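Local coordinates for pentalenene synthase (Streptomyces chartreusis NRRL 3882, PDB 6Q4S), which probably converts (2E,6E)-farnesyl diphosphate into the bicyclic sesquiterpenol 7-epi-alpha-eudesmol by a magnesium-dependent 1,10-cyclization, at residues E175-T180 against M222-S227; H226-E231 against N239-L244. One frame throughout, in Å; residues are numbered along the deposited sequence.

Contact 1: E175-T180 against M222-S227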
# COMPACT_ATOMS: atom_id res chain seq x y z
N GLU A 175 -21.33 2.98 -1.14
CA GLU A 175 -20.03 2.57 -0.55
C GLU A 175 -19.07 2.04 -1.59
O GLU A 175 -17.92 2.44 -1.61
CB GLU A 175 -20.20 1.46 0.51
CG GLU A 175 -18.93 1.19 1.33
CD GLU A 175 -19.16 0.24 2.52
OE1 GLU A 175 -18.42 -0.78 2.58
OE2 GLU A 175 -20.07 0.51 3.37
N PHE A 176 -19.55 1.13 -2.42
CA PHE A 176 -18.74 0.55 -3.49
C PHE A 176 -18.21 1.60 -4.56
O PHE A 176 -17.04 1.50 -5.05
CB PHE A 176 -19.54 -0.50 -4.21
CG PHE A 176 -18.76 -1.34 -5.16
CD1 PHE A 176 -17.69 -2.09 -4.75
CD2 PHE A 176 -19.11 -1.42 -6.50
CE1 PHE A 176 -16.98 -2.89 -5.65
CE2 PHE A 176 -18.43 -2.24 -7.39
CZ PHE A 176 -17.34 -2.96 -6.97
N ARG A 177 -19.05 2.56 -4.86
CA ARG A 177 -18.78 3.50 -5.96
C ARG A 177 -17.68 4.46 -5.48
O ARG A 177 -16.89 4.91 -6.31
CB ARG A 177 -19.99 4.30 -6.36
CG ARG A 177 -19.77 5.29 -7.50
CD ARG A 177 -19.42 4.51 -8.73
NE ARG A 177 -19.36 5.37 -9.86
CZ ARG A 177 -18.32 5.48 -10.67
NH1 ARG A 177 -17.18 4.78 -10.46
NH2 ARG A 177 -18.41 6.35 -11.66
N ARG A 178 -17.69 4.76 -4.19
CA ARG A 178 -16.58 5.51 -3.57
C ARG A 178 -15.23 4.84 -3.80
O ARG A 178 -14.21 5.51 -4.01
CB ARG A 178 -16.81 5.71 -2.10
CG ARG A 178 -15.74 6.59 -1.43
CD ARG A 178 -15.94 6.68 0.07
NE ARG A 178 -17.15 7.46 0.41
CZ ARG A 178 -17.65 7.59 1.64
NH1 ARG A 178 -17.08 6.99 2.67
NH2 ARG A 178 -18.72 8.34 1.87
N ARG A 179 -15.24 3.52 -3.80
CA ARG A 179 -14.02 2.76 -4.02
C ARG A 179 -13.63 2.69 -5.51
O ARG A 179 -12.48 2.85 -5.83
CB ARG A 179 -14.13 1.37 -3.44
CG ARG A 179 -14.52 1.31 -1.93
CD ARG A 179 -14.88 -0.11 -1.50
NE ARG A 179 -13.83 -1.09 -1.80
CZ ARG A 179 -14.04 -2.36 -2.11
NH1 ARG A 179 -15.28 -2.84 -2.21
NH2 ARG A 179 -13.03 -3.14 -2.44
N THR A 180 -14.58 2.41 -6.39
CA THR A 180 -14.30 2.16 -7.78
C THR A 180 -13.96 3.45 -8.54
O THR A 180 -13.39 3.39 -9.63
CB THR A 180 -15.49 1.45 -8.53
OG1 THR A 180 -16.66 2.26 -8.46
CG2 THR A 180 -15.80 0.06 -7.89
N MET A 222 -21.70 12.15 -10.18
CA MET A 222 -21.78 12.94 -11.43
C MET A 222 -21.48 12.11 -12.63
O MET A 222 -22.17 12.18 -13.66
CB MET A 222 -20.82 14.17 -11.39
CG MET A 222 -21.22 15.19 -10.33
SD MET A 222 -20.37 16.83 -10.24
CE MET A 222 -20.29 17.03 -11.96
N ASN A 223 -20.44 11.30 -12.54
CA ASN A 223 -20.17 10.42 -13.61
C ASN A 223 -21.28 9.40 -13.88
O ASN A 223 -21.51 9.12 -15.05
CB ASN A 223 -18.85 9.68 -13.45
CG ASN A 223 -17.62 10.61 -13.54
OD1 ASN A 223 -17.74 11.80 -13.79
ND2 ASN A 223 -16.46 10.06 -13.30
N ASP A 224 -21.96 8.85 -12.86
CA ASP A 224 -23.12 7.99 -13.14
C ASP A 224 -24.28 8.76 -13.84
O ASP A 224 -24.84 8.25 -14.75
CB ASP A 224 -23.66 7.39 -11.86
CG ASP A 224 -22.73 6.32 -11.24
OD1 ASP A 224 -21.58 6.06 -11.75
OD2 ASP A 224 -23.21 5.68 -10.26
N ILE A 225 -24.58 9.95 -13.37
CA ILE A 225 -25.62 10.80 -13.99
C ILE A 225 -25.28 11.04 -15.45
O ILE A 225 -26.16 10.95 -16.30
CB ILE A 225 -25.82 12.10 -13.25
CG1 ILE A 225 -26.37 11.80 -11.85
CG2 ILE A 225 -26.76 13.04 -14.02
CD1 ILE A 225 -26.25 12.96 -10.90
N HIS A 226 -24.01 11.31 -15.73
CA HIS A 226 -23.58 11.62 -17.06
C HIS A 226 -23.61 10.37 -17.94
O HIS A 226 -24.08 10.48 -19.06
CB HIS A 226 -22.19 12.27 -17.05
CG HIS A 226 -21.86 12.94 -18.34
ND1 HIS A 226 -21.01 12.37 -19.28
CD2 HIS A 226 -22.33 14.09 -18.90
CE1 HIS A 226 -20.95 13.16 -20.34
NE2 HIS A 226 -21.75 14.20 -20.14
N SER A 227 -23.12 9.21 -17.48
CA SER A 227 -23.17 7.95 -18.30
C SER A 227 -24.61 7.50 -18.57
O SER A 227 -24.87 6.90 -19.61
CB SER A 227 -22.52 6.74 -17.61
OG SER A 227 -21.35 7.11 -16.94
O HOH W 1 -16.07 6.82 -13.08

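Contact 2: H226-E231 against N239-L244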
# COMPACT_ATOMS: atom_id res chain seq x y z
N HIS A 226 -24.01 11.31 -15.73
CA HIS A 226 -23.58 11.62 -17.06
C HIS A 226 -23.61 10.37 -17.94
O HIS A 226 -24.08 10.48 -19.06
CB HIS A 226 -22.19 12.27 -17.05
CG HIS A 226 -21.86 12.94 -18.34
ND1 HIS A 226 -21.01 12.37 -19.28
CD2 HIS A 226 -22.33 14.09 -18.90
CE1 HIS A 226 -20.95 13.16 -20.34
NE2 HIS A 226 -21.75 14.20 -20.14
N SER A 227 -23.12 9.21 -17.48
CA SER A 227 -23.17 7.95 -18.30
C SER A 227 -24.61 7.50 -18.57
O SER A 227 -24.87 6.90 -19.61
CB SER A 227 -22.52 6.74 -17.61
OG SER A 227 -21.35 7.11 -16.94
N PHE A 228 -25.50 7.73 -17.61
CA PHE A 228 -26.88 7.25 -17.68
C PHE A 228 -27.60 7.96 -18.81
O PHE A 228 -28.07 7.30 -19.72
CB PHE A 228 -27.63 7.53 -16.39
CG PHE A 228 -29.07 7.18 -16.47
CD1 PHE A 228 -29.47 5.85 -16.38
CD2 PHE A 228 -30.04 8.17 -16.72
CE1 PHE A 228 -30.81 5.52 -16.49
CE2 PHE A 228 -31.38 7.85 -16.83
CZ PHE A 228 -31.77 6.52 -16.71
N GLU A 229 -27.61 9.31 -18.73
CA GLU A 229 -28.12 10.22 -19.79
C GLU A 229 -27.65 9.93 -21.24
O GLU A 229 -28.16 10.55 -22.16
CB GLU A 229 -27.82 11.70 -19.43
CG GLU A 229 -28.67 12.23 -18.28
CD GLU A 229 -28.23 13.60 -17.75
OE1 GLU A 229 -27.18 14.15 -18.19
OE2 GLU A 229 -28.94 14.13 -16.86
N ARG A 230 -26.69 9.00 -21.43
CA ARG A 230 -26.24 8.55 -22.75
C ARG A 230 -26.27 6.99 -22.92
O ARG A 230 -25.31 6.41 -23.42
CB ARG A 230 -24.83 9.10 -22.99
CG ARG A 230 -24.63 10.58 -22.62
CD ARG A 230 -23.15 10.89 -22.47
NE ARG A 230 -22.38 10.52 -23.66
CZ ARG A 230 -21.05 10.53 -23.76
NH1 ARG A 230 -20.26 10.88 -22.74
NH2 ARG A 230 -20.49 10.17 -24.92
N GLU A 231 -27.35 6.31 -22.53
CA GLU A 231 -27.50 4.85 -22.78
C GLU A 231 -28.96 4.40 -22.92
O GLU A 231 -29.58 3.91 -21.98
CB GLU A 231 -26.72 4.04 -21.72
CG GLU A 231 -25.38 3.49 -22.21
CD GLU A 231 -24.25 3.64 -21.21
OE1 GLU A 231 -24.49 3.48 -19.99
OE2 GLU A 231 -23.09 3.91 -21.63
N ASN A 239 -25.44 1.57 -11.82
CA ASN A 239 -25.46 3.01 -12.07
C ASN A 239 -26.34 3.61 -11.01
O ASN A 239 -27.40 3.06 -10.72
CB ASN A 239 -26.00 3.23 -13.49
CG ASN A 239 -26.02 4.69 -13.84
OD1 ASN A 239 -25.06 5.27 -14.39
ND2 ASN A 239 -27.09 5.31 -13.49
N LEU A 240 -25.92 4.68 -10.36
CA LEU A 240 -26.70 5.29 -9.30
C LEU A 240 -28.25 5.48 -9.60
O LEU A 240 -29.12 5.26 -8.69
CB LEU A 240 -26.13 6.63 -8.95
CG LEU A 240 -26.88 7.46 -7.90
CD1 LEU A 240 -26.94 6.73 -6.57
CD2 LEU A 240 -26.26 8.83 -7.69
N ILE A 241 -28.54 5.95 -10.80
CA ILE A 241 -29.90 6.23 -11.28
C ILE A 241 -30.74 4.96 -11.23
O ILE A 241 -31.77 4.91 -10.56
CB ILE A 241 -29.90 6.76 -12.73
CG1 ILE A 241 -29.03 8.03 -12.80
CG2 ILE A 241 -31.32 7.04 -13.23
CD1 ILE A 241 -29.65 9.20 -12.09
N ALA A 242 -30.25 3.93 -11.91
CA ALA A 242 -30.87 2.58 -11.93
C ALA A 242 -31.06 2.01 -10.52
O ALA A 242 -32.10 1.43 -10.18
CB ALA A 242 -30.02 1.65 -12.74
N VAL A 243 -30.09 2.24 -9.66
CA VAL A 243 -30.14 1.69 -8.34
C VAL A 243 -31.22 2.35 -7.54
O VAL A 243 -31.95 1.69 -6.72
CB VAL A 243 -28.75 1.86 -7.66
CG1 VAL A 243 -28.79 1.60 -6.17
CG2 VAL A 243 -27.75 0.92 -8.35
N LEU A 244 -31.31 3.68 -7.69
CA LEU A 244 -32.32 4.44 -6.96
C LEU A 244 -33.75 4.03 -7.38
O LEU A 244 -34.67 4.04 -6.54
CB LEU A 244 -32.16 5.94 -7.13
CG LEU A 244 -31.08 6.62 -6.32
CD1 LEU A 244 -30.72 7.97 -6.93
CD2 LEU A 244 -31.52 6.84 -4.90

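Contact 1: E175-T180 against M222-S227
Arg177 reaches from helix 170-180 to Asp224 on helix 206-228, and its guanidinium shares out its N-H groups among several partners. Arg177 NE gives a bond of 3.0 Å to Asp224 OD1, meeting that oxygen on its syn side, but the angle at the hydrogen is only 134°. A weak second bond of 3.2 Å runs from Arg177 NH2 to the same Asp224 OD1, so one oxygen takes both donors of the salt bridge. The two flat groups are nearly parallel (4° apart) but stepped, and the NE bond therefore runs between the planes rather than within one. The other carboxylate oxygen, Asp224 OD2, is engaged by the hydroxyl of Tyr173, which would help hold the group's rotation.

A bend at chi2 (63°) in the otherwise extended start of the arginine chain lets Arg177 NH1 turn back to its own helix, where Thr180 OG1 accepts at 3.3 Å in the guanidinium plane. Arg177 NH2 also donates weakly to Gly220 O and to a water 2.8 Å away, which accepts from Asn223 ND2 as well, at 3.3 Å; Asn223 OD1 is taken by Asn308. Asn223 O receives both Ser227 N and Ser227 OG, from opposite faces of its plane.

By similarity, Arg177 binds substrate, while Asn223 and Ser227 belong to the magnesium-binding NSE motif of class I terpene synthases.

Contact 2: H226-E231 against N239-L244
Phe228 of helix 206-228 lays its ring against Ile241 in the first turn of helix 240-248, and the contact can be followed outward along the aromatic side chain. Ile241 was modelled in two conformers, and its contacts here are those of one of them. The CB of Phe228 touches the end of the Asn239 amide and lies 3.9 Å from Ile241 CG1. At the next atom the isoleucine takes over, with its CG1 3.8 Å from Phe228 CG. CG lies anti to the backbone N (chi1 174°), which carries the ring outward from its helix and across the isoleucine.

The two ortho carbons differ. Phe228 CD1 meets both the asparagine amide and Ile241 CB, whereas CD2 has the isoleucine's CG2 and CG1 as neighbours. Farther out, CE1 and CE2 are both near the CG2 methyl, and at the tip Phe228 CZ comes within 3.5 Å of Ile241 CG2. In this conformer that methyl is almost centred over one face, 3.5 Å from the centroid of the Phe228 ring and 9° off the ring normal: a CH-pi contact. It projects there because CG2, unlike CG1, is anti to the isoleucine's backbone N. The asparagine amide approaches the ring obliquely, their planes 31° apart.

The ring of Trp252 also meets that of Phe228, and Thr256 and Ala259 of helix 252-284 touch Ile241, so the pair is tied to a third helix.

Asn239 occupies the N-cap position of helix 240-248. The arrangement is the junction between two consecutive helices of the all-helical class I terpene synthase fold, their connection partly unmodelled, beside the end of the NSE motif, in which Ser227 and Glu231 probably bind magnesium and Arg230 the substrate.

Helix 206-228 joins the two contacts, whose centres lie 9 Å apart and which share His226 and Ser227. The clearest bridge is Asp224: while OD1 serves the arginine of contact 1, Asp224 OD2 lies 2.9 Å from Leu240 N at the start of the helix used in contact 2, a probable hydrogen bond. The probable magnesium ligands are divided accordingly: Asn223 falls in 222-227, Glu231 in 226-231 and Ser227 in both. The Ser227 side chain is about 6 Å from that of Arg177, placing the polar contact beside the presumed diphosphate site. The apolar contact adjoins it on the segment that carries Ser227 and Glu231, the latter poorly ordered.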